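Local coordinates for endoglucanase, family GH5 (Zobellia galactanivorans, PDB 6GL2), which hydrolyses hemicellulose, probably with mixed-linked beta-glucan among its substrates, as a family 5 glycoside hydrolase built on a TIM barrel, at residues A[69-74]-A[82-87]; A[91-96]-A[139-144]; A[316-321]-A[326-331]. All blocks are in the same frame, centred on the assembly; numbering follows the deposited sequence.

The three contacts follow one another along the chain, neither nesting nor crossing. Interaction 1 comes first: it closes the loop between strand 61-64 and helix 82-96, folding residues 69-74 back onto the first turns of that helix. Interaction 2 starts from the end of the same helix and spans a longer excursion, through strand 101-105 and helix 117-137, to the loop 139-144 that leads into strand 145-148; its centre is about 19 Å from that of interaction 1. Interaction 3 is a short local closure after the last barrel strand, 304-307, where residues 316-321 meet the lead-in and start of helix 329-336, about 30 Å from interaction 1 between centres.

Interaction 1 (A[69-74]-A[82-87]); sequences KFHIGE and ANWLDK
In the loop that follows strand 61-64 of the barrel, the ring of His71 lies flat on the indole of Trp84, in the first turn of helix 82-96. The two rings form an offset stack: the centroid of the His71 imidazole is 3.8 Å from that of the Trp84 six-membered ring, and their planes are only 7° apart. The imidazole covers the fused part of the indole. His71 CD2 sits 3.4 Å from Trp84 CD2, at the bond shared by the two indole rings, and His71 NE2 reaches over the benzo part, 3.4 Å from Trp84 CE3. Behind them His71 CG rests 3.4 Å from Trp84 CG, and His71 CB adds a CH-pi contact over the five-membered ring, 4.0 Å from its centroid. This is a loop folding back on the helix it precedes, in a beta-to-alpha loop of the (beta/alpha)8 barrel. Trp84 has its CG anti to the backbone N (chi1 -174°), which carries the indole out from the helix to receive the loop. His71 ND1 points toward the CB end of Trp84 and is hydrogen-bonded to Glu81, so the imidazole is fixed both by its face and by a polar grip at its rim. Replacing Trp84 with an alanine would probably take away the flat surface under the imidazole, leaving His71 held mainly through Glu81 and able to tilt. The indole also meets Trp68, whose ring stands at about 90° to it, and touches Met31.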
loop_
_atom_site.group_PDB
_atom_site.type_symbol
_atom_site.label_atom_id
_atom_site.label_comp_id
_atom_site.label_asym_id
_atom_site.label_seq_id
_atom_site.Cartn_x
_atom_site.Cartn_y
_atom_site.Cartn_z
ATOM N N LYS A 69 -0.910 -11.915 11.027
ATOM C CA LYS A 69 -1.263 -13.340 11.302
ATOM C C LYS A 69 -0.511 -13.950 12.479
ATOM O O LYS A 69 -1.124 -14.582 13.352
ATOM C CB LYS A 69 -1.090 -14.167 10.010
ATOM C CG LYS A 69 -1.500 -15.629 10.243
ATOM C CD LYS A 69 -1.423 -16.464 9.005
ATOM C CE LYS A 69 -1.574 -17.972 9.308
ATOM N NZ LYS A 69 -1.650 -18.297 10.787
ATOM N N PHE A 70 0.755 -13.738 12.552
ATOM C CA PHE A 70 1.501 -14.426 13.578
ATOM C C PHE A 70 1.337 -13.796 14.939
ATOM O O PHE A 70 1.984 -14.217 15.905
ATOM C CB PHE A 70 2.958 -14.548 13.159
ATOM C CG PHE A 70 3.146 -15.415 11.946
ATOM C CD1 PHE A 70 3.222 -16.754 12.114
ATOM C CD2 PHE A 70 3.229 -14.888 10.686
ATOM C CE1 PHE A 70 3.384 -17.565 11.035
ATOM C CE2 PHE A 70 3.339 -15.693 9.566
ATOM C CZ PHE A 70 3.417 -17.036 9.792
ATOM N N HIS A 71 0.556 -12.748 15.057
ATOM C CA HIS A 71 0.334 -11.998 16.291
ATOM C C HIS A 71 -1.101 -11.884 16.648
ATOM O O HIS A 71 -1.417 -10.978 17.448
ATOM C CB HIS A 71 1.101 -10.707 16.285
ATOM C CG HIS A 71 2.548 -10.829 15.949
ATOM N ND1 HIS A 71 3.476 -11.100 16.862
ATOM C CD2 HIS A 71 3.166 -10.896 14.703
ATOM C CE1 HIS A 71 4.660 -11.209 16.208
ATOM N NE2 HIS A 71 4.429 -11.086 14.896
ATOM N N ILE A 72 -2.019 -12.646 16.096
ATOM C CA ILE A 72 -3.428 -12.614 16.399
ATOM C C ILE A 72 -3.765 -13.896 17.098
ATOM O O ILE A 72 -3.419 -15.017 16.652
ATOM C CB ILE A 72 -4.253 -12.468 15.146
ATOM C CG1 ILE A 72 -4.071 -11.105 14.402
ATOM C CG2 ILE A 72 -5.745 -12.727 15.431
ATOM C CD1 ILE A 72 -4.538 -11.027 12.990
ATOM N N GLY A 73 -4.474 -13.771 18.211
ATOM C CA GLY A 73 -4.888 -14.932 19.009
ATOM C C GLY A 73 -6.156 -15.558 18.463
ATOM O O GLY A 73 -6.708 -15.210 17.380
ATOM N N GLU A 74 -6.693 -16.491 19.285
ATOM C CA GLU A 74 -7.872 -17.258 18.917
ATOM C C GLU A 74 -9.167 -16.425 18.927
ATOM O O GLU A 74 -9.290 -15.432 19.658
ATOM C CB GLU A 74 -8.037 -18.434 19.906
ATOM C CG GLU A 74 -7.069 -19.561 19.726
ATOM C CD GLU A 74 -7.209 -20.627 20.816
ATOM O OE1 GLU A 74 -8.302 -20.750 21.418
ATOM O OE2 GLU A 74 -6.209 -21.331 21.084
ATOM N N ALA A 82 0.034 -7.163 22.226
ATOM C CA ALA A 82 0.373 -5.790 22.524
ATOM C C ALA A 82 1.760 -5.385 22.100
ATOM O O ALA A 82 1.934 -4.292 21.572
ATOM C CB ALA A 82 0.153 -5.551 24.004
ATOM N N ASN A 83 2.691 -6.292 22.250
ATOM C CA ASN A 83 4.006 -5.938 21.885
ATOM C C ASN A 83 4.238 -5.801 20.375
ATOM O O ASN A 83 5.184 -5.124 19.976
ATOM C CB ASN A 83 5.060 -6.827 22.583
ATOM C CG ASN A 83 4.997 -8.295 22.201
ATOM O OD1 ASN A 83 4.156 -8.757 21.441
ATOM N ND2 ASN A 83 5.964 -9.060 22.765
ATOM N N TRP A 84 3.394 -6.452 19.591
ATOM C CA TRP A 84 3.411 -6.283 18.132
ATOM C C TRP A 84 2.884 -4.903 17.769
ATOM O O TRP A 84 3.490 -4.191 16.951
ATOM C CB TRP A 84 2.652 -7.428 17.500
ATOM C CG TRP A 84 2.730 -7.412 15.998
ATOM C CD1 TRP A 84 1.731 -7.198 15.117
ATOM C CD2 TRP A 84 3.925 -7.614 15.214
ATOM N NE1 TRP A 84 2.165 -7.351 13.840
ATOM C CE2 TRP A 84 3.513 -7.556 13.830
ATOM C CE3 TRP A 84 5.222 -7.826 15.492
ATOM C CZ2 TRP A 84 4.407 -7.825 12.801
ATOM C CZ3 TRP A 84 6.121 -8.043 14.427
ATOM C CH2 TRP A 84 5.722 -8.038 13.129
ATOM N N LEU A 85 1.742 -4.532 18.357
ATOM C CA LEU A 85 1.276 -3.171 18.182
ATOM C C LEU A 85 2.338 -2.163 18.576
ATOM O O LEU A 85 2.422 -1.123 17.926
ATOM C CB LEU A 85 -0.036 -2.945 18.933
ATOM C CG LEU A 85 -1.262 -3.610 18.353
ATOM C CD1 LEU A 85 -2.392 -3.766 19.349
ATOM C CD2 LEU A 85 -1.810 -2.838 17.207
ATOM N N ASP A 86 3.051 -2.449 19.662
ATOM C CA ASP A 86 4.086 -1.524 20.102
ATOM C C ASP A 86 5.116 -1.315 18.971
ATOM O O ASP A 86 5.588 -0.181 18.780
ATOM C CB ASP A 86 4.787 -2.018 21.360
ATOM C CG ASP A 86 3.942 -1.924 22.614
ATOM O OD1 ASP A 86 2.905 -1.343 22.693
ATOM O OD2 ASP A 86 4.400 -2.656 23.593
ATOM N N LYS A 87 5.562 -2.408 18.379
ATOM C CA LYS A 87 6.523 -2.316 17.276
ATOM C C LYS A 87 6.020 -1.510 16.084
ATOM O O LYS A 87 6.778 -0.734 15.507
ATOM C CB LYS A 87 7.002 -3.677 16.842
ATOM C CG LYS A 87 7.798 -4.422 17.908
ATOM C CD LYS A 87 8.101 -5.838 17.463
ATOM C CE LYS A 87 9.466 -6.248 17.962
ATOM N NZ LYS A 87 10.028 -7.492 17.319
#

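Interaction 2 (A[91-96]-A[139-144]); sequences IANFAL and KTYGDY
Leu96, in the last turn of helix 82-96, opens its two methyl groups like a fork onto the loop 139-144. CD1 of Leu96 comes against the CD2-CE2 bond of Tyr141 obliquely, 3.5 Å from Tyr141 CD2 and 3.6 Å from Tyr141 CE2. The other prong, Leu96 CD2, lies 3.7 Å from Tyr144 CB. The leucine thus fills the angle between the two tyrosines. The backbones stay well apart, with Leu96 CA and Tyr144 CA 7.3 Å from each other, and side chains bridge the gap. Tyr141 has CG anti to its carbonyl carbon (chi1 -74°), which sends the ring across toward the helix and brings the phenol end beside Asn93, one turn before Leu96. The Asn93 amide lies at the rim of the ring, its plane turned 48° from that of the ring, and the clear partner of Tyr141 OH is Glu89, earlier on the same helix. With Leu96 and Asn93 both against it, Tyr141 marks the packed side of the contact. The Tyr144 side is marginal: this residue offers mainly its CB, since its ring swings away from the helix to stack on Tyr101, and its side chain comes within about 3 Å of a bound imidazole, probably from the crystallisation liquor. Arg194 also bonds to the O atoms of Tyr141 and Gly142. In the barrel, the contact ties the end of helix 82-96, whose Ala92 and Ala95 pack on strands 61-64 and 101-105, to the loop joining helix 117-137 to strand 145-148.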
loop_
_atom_site.group_PDB
_atom_site.type_symbol
_atom_site.label_atom_id
_atom_site.label_comp_id
_atom_site.label_asym_id
_atom_site.label_seq_id
_atom_site.Cartn_x
_atom_site.Cartn_y
_atom_site.Cartn_z
ATOM N N ILE A 91 7.611 2.292 14.760
ATOM C CA ILE A 91 8.049 2.645 13.418
ATOM C C ILE A 91 7.225 3.760 12.841
ATOM O O ILE A 91 7.687 4.698 12.215
ATOM C CB ILE A 91 8.095 1.418 12.499
ATOM C CG1 ILE A 91 8.989 0.347 13.024
ATOM C CG2 ILE A 91 8.402 1.809 11.045
ATOM C CD1 ILE A 91 8.834 -1.005 12.381
ATOM N N ALA A 92 5.918 3.686 13.087
ATOM C CA ALA A 92 5.072 4.788 12.657
ATOM C C ALA A 92 5.550 6.145 13.171
ATOM O O ALA A 92 5.561 7.161 12.484
ATOM C CB ALA A 92 3.620 4.545 13.048
ATOM N N ASN A 93 5.889 6.152 14.459
ATOM C CA ASN A 93 6.414 7.392 15.079
ATOM C C ASN A 93 7.717 7.801 14.531
ATOM O O ASN A 93 7.930 9.007 14.376
ATOM C CB ASN A 93 6.494 7.260 16.608
ATOM C CG ASN A 93 5.164 7.540 17.191
ATOM O OD1 ASN A 93 4.451 6.690 17.519
ATOM N ND2 ASN A 93 4.717 8.797 17.061
ATOM N N PHE A 94 8.581 6.896 14.090
ATOM C CA PHE A 94 9.840 7.279 13.437
ATOM C C PHE A 94 9.505 8.175 12.231
ATOM O O PHE A 94 10.206 9.156 11.939
ATOM C CB PHE A 94 10.647 6.139 12.911
ATOM C CG PHE A 94 11.150 5.143 13.926
ATOM C CD1 PHE A 94 11.364 5.438 15.232
ATOM C CD2 PHE A 94 11.439 3.855 13.500
ATOM C CE1 PHE A 94 11.873 4.455 16.150
ATOM C CE2 PHE A 94 11.898 2.915 14.393
ATOM C CZ PHE A 94 12.105 3.270 15.642
ATOM N N ALA A 95 8.555 7.777 11.426
ATOM C CA ALA A 95 8.076 8.506 10.246
ATOM C C ALA A 95 7.394 9.812 10.591
ATOM O O ALA A 95 7.667 10.888 10.027
ATOM C CB ALA A 95 7.231 7.636 9.361
ATOM N N LEU A 96 6.439 9.725 11.510
ATOM C CA LEU A 96 5.707 10.924 11.901
ATOM C C LEU A 96 6.590 11.988 12.451
ATOM O O LEU A 96 6.408 13.198 12.142
ATOM C CB LEU A 96 4.573 10.619 12.932
ATOM C CG LEU A 96 3.449 9.721 12.378
ATOM C CD1 LEU A 96 2.608 9.135 13.555
ATOM C CD2 LEU A 96 2.554 10.430 11.316
ATOM N N LYS A 139 -5.970 5.580 17.580
ATOM C CA LYS A 139 -7.102 6.512 17.516
ATOM C C LYS A 139 -6.805 7.937 17.764
ATOM O O LYS A 139 -7.347 8.804 17.077
ATOM C CB LYS A 139 -8.193 6.078 18.482
ATOM C CG LYS A 139 -9.507 6.882 18.396
ATOM C CD LYS A 139 -10.772 6.026 18.724
ATOM C CE LYS A 139 -10.776 5.499 20.126
ATOM N NZ LYS A 139 -11.988 4.717 20.485
ATOM N N THR A 140 -5.813 8.241 18.572
ATOM C CA THR A 140 -5.532 9.651 18.901
ATOM C C THR A 140 -4.584 10.283 17.941
ATOM O O THR A 140 -4.297 11.493 18.012
ATOM C CB THR A 140 -5.006 9.826 20.292
ATOM O OG1 THR A 140 -3.697 9.235 20.440
ATOM C CG2 THR A 140 -6.044 9.350 21.334
ATOM N N TYR A 141 -4.000 9.537 16.988
ATOM C CA TYR A 141 -3.078 10.112 16.010
ATOM C C TYR A 141 -3.839 11.030 15.054
ATOM O O TYR A 141 -4.970 10.787 14.741
ATOM C CB TYR A 141 -2.318 8.977 15.237
ATOM C CG TYR A 141 -1.285 8.336 16.069
ATOM C CD1 TYR A 141 -1.529 7.467 17.015
ATOM C CD2 TYR A 141 0.018 8.698 15.890
ATOM C CE1 TYR A 141 -0.512 6.933 17.830
ATOM C CE2 TYR A 141 1.028 8.182 16.684
ATOM C CZ TYR A 141 0.761 7.256 17.629
ATOM O OH TYR A 141 1.741 6.743 18.452
ATOM N N GLY A 142 -3.170 12.044 14.609
ATOM C CA GLY A 142 -3.714 13.002 13.654
ATOM C C GLY A 142 -3.659 12.483 12.219
ATOM O O GLY A 142 -3.426 11.277 11.980
ATOM N N ASP A 143 -4.007 13.310 11.284
ATOM C CA ASP A 143 -4.355 12.855 9.938
ATOM C C ASP A 143 -3.142 12.556 9.021
ATOM O O ASP A 143 -3.325 12.146 7.903
ATOM C CB ASP A 143 -5.331 13.860 9.242
ATOM C CG ASP A 143 -4.728 15.180 8.954
ATOM O OD1 ASP A 143 -3.545 15.407 8.949
ATOM O OD2 ASP A 143 -5.541 16.110 8.516
ATOM N N TYR A 144 -1.918 12.654 9.551
ATOM C CA TYR A 144 -0.811 12.151 8.828
ATOM C C TYR A 144 -0.741 10.617 8.908
ATOM O O TYR A 144 -0.002 10.040 8.082
ATOM C CB TYR A 144 0.531 12.786 9.292
ATOM C CG TYR A 144 0.731 14.195 8.742
ATOM C CD1 TYR A 144 0.023 15.286 9.213
ATOM C CD2 TYR A 144 1.710 14.393 7.824
ATOM C CE1 TYR A 144 0.220 16.589 8.673
ATOM C CE2 TYR A 144 1.956 15.689 7.293
ATOM C CZ TYR A 144 1.190 16.710 7.736
ATOM O OH TYR A 144 1.398 18.014 7.217
#

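Interaction 3 (A[316-321]-A[326-331]); sequences FGIFNR and WNYPEI
The carbonyl oxygen of Ile318 is taken by two successive backbone N-H groups at the entrance to the last helix. Tyr328 N makes the stronger bond, 3.1 Å to Ile318 O and nearly straight at 173°, meeting a lone pair in the carbonyl plane; Asn327 N reaches the same oxygen at 2.8 Å in a weak, bent bond. Next along, Phe319 O accepts from a water at 2.7 Å, and that water takes a weak bond from Asn327 ND2 at 2.8 Å, so the amide reaches the loop backbone indirectly. In the loop the N-H groups of Ile318 and Phe319 both go to the carboxylate of Asp309, and Asn320 OD1 is satisfied by Thr323 N. The chain here doubles back through a short loop, with a single beta bridge between Phe319 and Trp326, before helix 329-336, the closing helix of the barrel, for which Tyr328 is the N-cap residue. Around these polar atoms the side chains pack. Phe319 CB lies over the Trp326 indole, 3.6 Å from Trp326 CZ3, and the Phe319 ring turns its edge toward the same face, planes 53° apart. Ile318 CG1 stands between its backbone N and carbonyl carbon (chi1 64°), and CD1 beyond it touches Ile331 CG2 at 4.0 Å. Phe319 and Trp326 also rest on helix 48-57, and Ile318 on Trp25 of strand 24-26.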
loop_
_atom_site.group_PDB
_atom_site.type_symbol
_atom_site.label_atom_id
_atom_site.label_comp_id
_atom_site.label_asym_id
_atom_site.label_seq_id
_atom_site.Cartn_x
_atom_site.Cartn_y
_atom_site.Cartn_z
ATOM N N PHE A 316 14.166 -5.195 -5.335
ATOM C CA PHE A 316 13.562 -3.901 -5.312
ATOM C C PHE A 316 14.217 -2.888 -4.378
ATOM O O PHE A 316 13.777 -1.729 -4.266
ATOM C CB PHE A 316 12.069 -4.059 -4.912
ATOM C CG PHE A 316 11.202 -4.670 -5.997
ATOM C CD1 PHE A 316 10.662 -3.886 -6.930
ATOM C CD2 PHE A 316 11.023 -6.028 -6.056
ATOM C CE1 PHE A 316 9.834 -4.423 -7.941
ATOM C CE2 PHE A 316 10.268 -6.571 -7.088
ATOM C CZ PHE A 316 9.697 -5.743 -8.016
ATOM N N GLY A 317 15.260 -3.330 -3.677
ATOM C CA GLY A 317 15.871 -2.488 -2.687
ATOM C C GLY A 317 16.729 -1.380 -3.326
ATOM O O GLY A 317 17.687 -1.662 -4.107
ATOM N N ILE A 318 16.374 -0.158 -3.061
ATOM C CA ILE A 318 17.139 1.011 -3.466
ATOM C C ILE A 318 17.847 1.727 -2.324
ATOM O O ILE A 318 18.842 2.429 -2.552
ATOM C CB ILE A 318 16.321 2.007 -4.328
ATOM C CG1 ILE A 318 15.161 2.593 -3.545
ATOM C CG2 ILE A 318 15.755 1.266 -5.547
ATOM C CD1 ILE A 318 14.451 3.699 -4.304
ATOM N N PHE A 319 17.437 1.411 -1.089
ATOM C CA PHE A 319 18.092 1.902 0.154
ATOM C C PHE A 319 18.751 0.727 0.855
ATOM O O PHE A 319 18.156 -0.333 0.948
ATOM C CB PHE A 319 17.038 2.509 1.042
ATOM C CG PHE A 319 17.556 3.016 2.378
ATOM C CD1 PHE A 319 18.542 4.008 2.438
ATOM C CD2 PHE A 319 17.153 2.474 3.552
ATOM C CE1 PHE A 319 19.009 4.453 3.658
ATOM C CE2 PHE A 319 17.653 2.940 4.775
ATOM C CZ PHE A 319 18.587 3.917 4.843
ATOM N N ASN A 320 20.003 0.917 1.340
ATOM C CA ASN A 320 20.678 -0.085 2.069
ATOM C C ASN A 320 20.452 0.116 3.583
ATOM O O ASN A 320 20.989 1.031 4.208
ATOM C CB ASN A 320 22.186 -0.057 1.785
ATOM C CG ASN A 320 22.880 -1.208 2.386
ATOM O OD1 ASN A 320 22.635 -1.653 3.483
ATOM N ND2 ASN A 320 23.980 -1.665 1.673
ATOM N N ARG A 321 19.573 -0.681 4.155
ATOM C CA ARG A 321 19.216 -0.565 5.585
ATOM C C ARG A 321 20.365 -0.908 6.518
ATOM O O ARG A 321 20.314 -0.396 7.670
ATOM C CB ARG A 321 17.981 -1.461 5.884
ATOM C CG ARG A 321 16.790 -1.085 5.062
ATOM C CD ARG A 321 15.607 -1.964 5.321
ATOM N NE ARG A 321 14.634 -1.816 4.250
ATOM C CZ ARG A 321 13.485 -2.518 4.149
ATOM N NH1 ARG A 321 13.039 -3.277 5.142
ATOM N NH2 ARG A 321 12.789 -2.426 3.039
ATOM N N TRP A 326 22.270 4.782 0.114
ATOM C CA TRP A 326 21.440 4.383 -1.005
ATOM C C TRP A 326 22.203 3.539 -1.936
ATOM O O TRP A 326 23.313 3.862 -2.394
ATOM C CB TRP A 326 20.884 5.604 -1.734
ATOM C CG TRP A 326 19.950 6.360 -0.833
ATOM C CD1 TRP A 326 20.263 7.348 0.102
ATOM C CD2 TRP A 326 18.529 6.193 -0.702
ATOM N NE1 TRP A 326 19.182 7.714 0.817
ATOM C CE2 TRP A 326 18.083 7.078 0.329
ATOM C CE3 TRP A 326 17.541 5.430 -1.385
ATOM C CZ2 TRP A 326 16.792 7.136 0.741
ATOM C CZ3 TRP A 326 16.274 5.463 -0.952
ATOM C CH2 TRP A 326 15.865 6.338 0.101
ATOM N N ASN A 327 21.661 2.384 -2.312
ATOM C CA ASN A 327 22.210 1.563 -3.372
ATOM C C ASN A 327 22.013 2.262 -4.716
ATOM O O ASN A 327 22.899 2.282 -5.558
ATOM C CB ASN A 327 21.570 0.146 -3.321
ATOM C CG ASN A 327 21.917 -0.630 -1.992
ATOM O OD1 ASN A 327 22.969 -0.480 -1.472
ATOM N ND2 ASN A 327 20.932 -1.263 -1.403
ATOM N N TYR A 328 20.817 2.804 -4.940
ATOM C CA TYR A 328 20.408 3.449 -6.148
ATOM C C TYR A 328 19.812 4.820 -5.951
ATOM O O TYR A 328 18.602 5.034 -6.077
ATOM C CB TYR A 328 19.500 2.564 -7.017
ATOM C CG TYR A 328 20.178 1.274 -7.445
ATOM C CD1 TYR A 328 21.246 1.342 -8.338
ATOM C CD2 TYR A 328 19.804 0.007 -7.013
ATOM C CE1 TYR A 328 21.887 0.221 -8.754
ATOM C CE2 TYR A 328 20.461 -1.161 -7.397
ATOM C CZ TYR A 328 21.553 -1.045 -8.270
ATOM O OH TYR A 328 22.151 -2.233 -8.663
ATOM N N PRO A 329 20.663 5.751 -5.492
ATOM C CA PRO A 329 20.136 7.060 -5.126
ATOM C C PRO A 329 19.428 7.763 -6.298
ATOM O O PRO A 329 18.529 8.548 -6.053
ATOM C CB PRO A 329 21.359 7.835 -4.709
ATOM C CG PRO A 329 22.497 7.166 -5.335
ATOM C CD PRO A 329 22.147 5.710 -5.363
ATOM N N GLU A 330 19.872 7.490 -7.535
ATOM C CA GLU A 330 19.269 8.204 -8.654
ATOM C C GLU A 330 17.829 7.776 -8.902
ATOM O O GLU A 330 17.027 8.571 -9.303
ATOM C CB GLU A 330 20.091 8.035 -9.927
ATOM C CG GLU A 330 21.501 8.560 -9.792
ATOM C CD GLU A 330 21.549 9.873 -9.045
ATOM O OE1 GLU A 330 21.011 10.894 -9.580
ATOM O OE2 GLU A 330 22.084 9.907 -7.887
ATOM N N ILE A 331 17.474 6.513 -8.605
ATOM C CA ILE A 331 16.063 6.085 -8.640
ATOM C C ILE A 331 15.278 6.901 -7.649
ATOM O O ILE A 331 14.196 7.369 -7.935
ATOM C CB ILE A 331 15.879 4.550 -8.481
ATOM C CG1 ILE A 331 16.510 3.787 -9.665
ATOM C CG2 ILE A 331 14.396 4.170 -8.296
ATOM C CD1 ILE A 331 16.529 2.277 -9.560
HETATM O O HOH W 1 18.501 -2.455 -0.741
#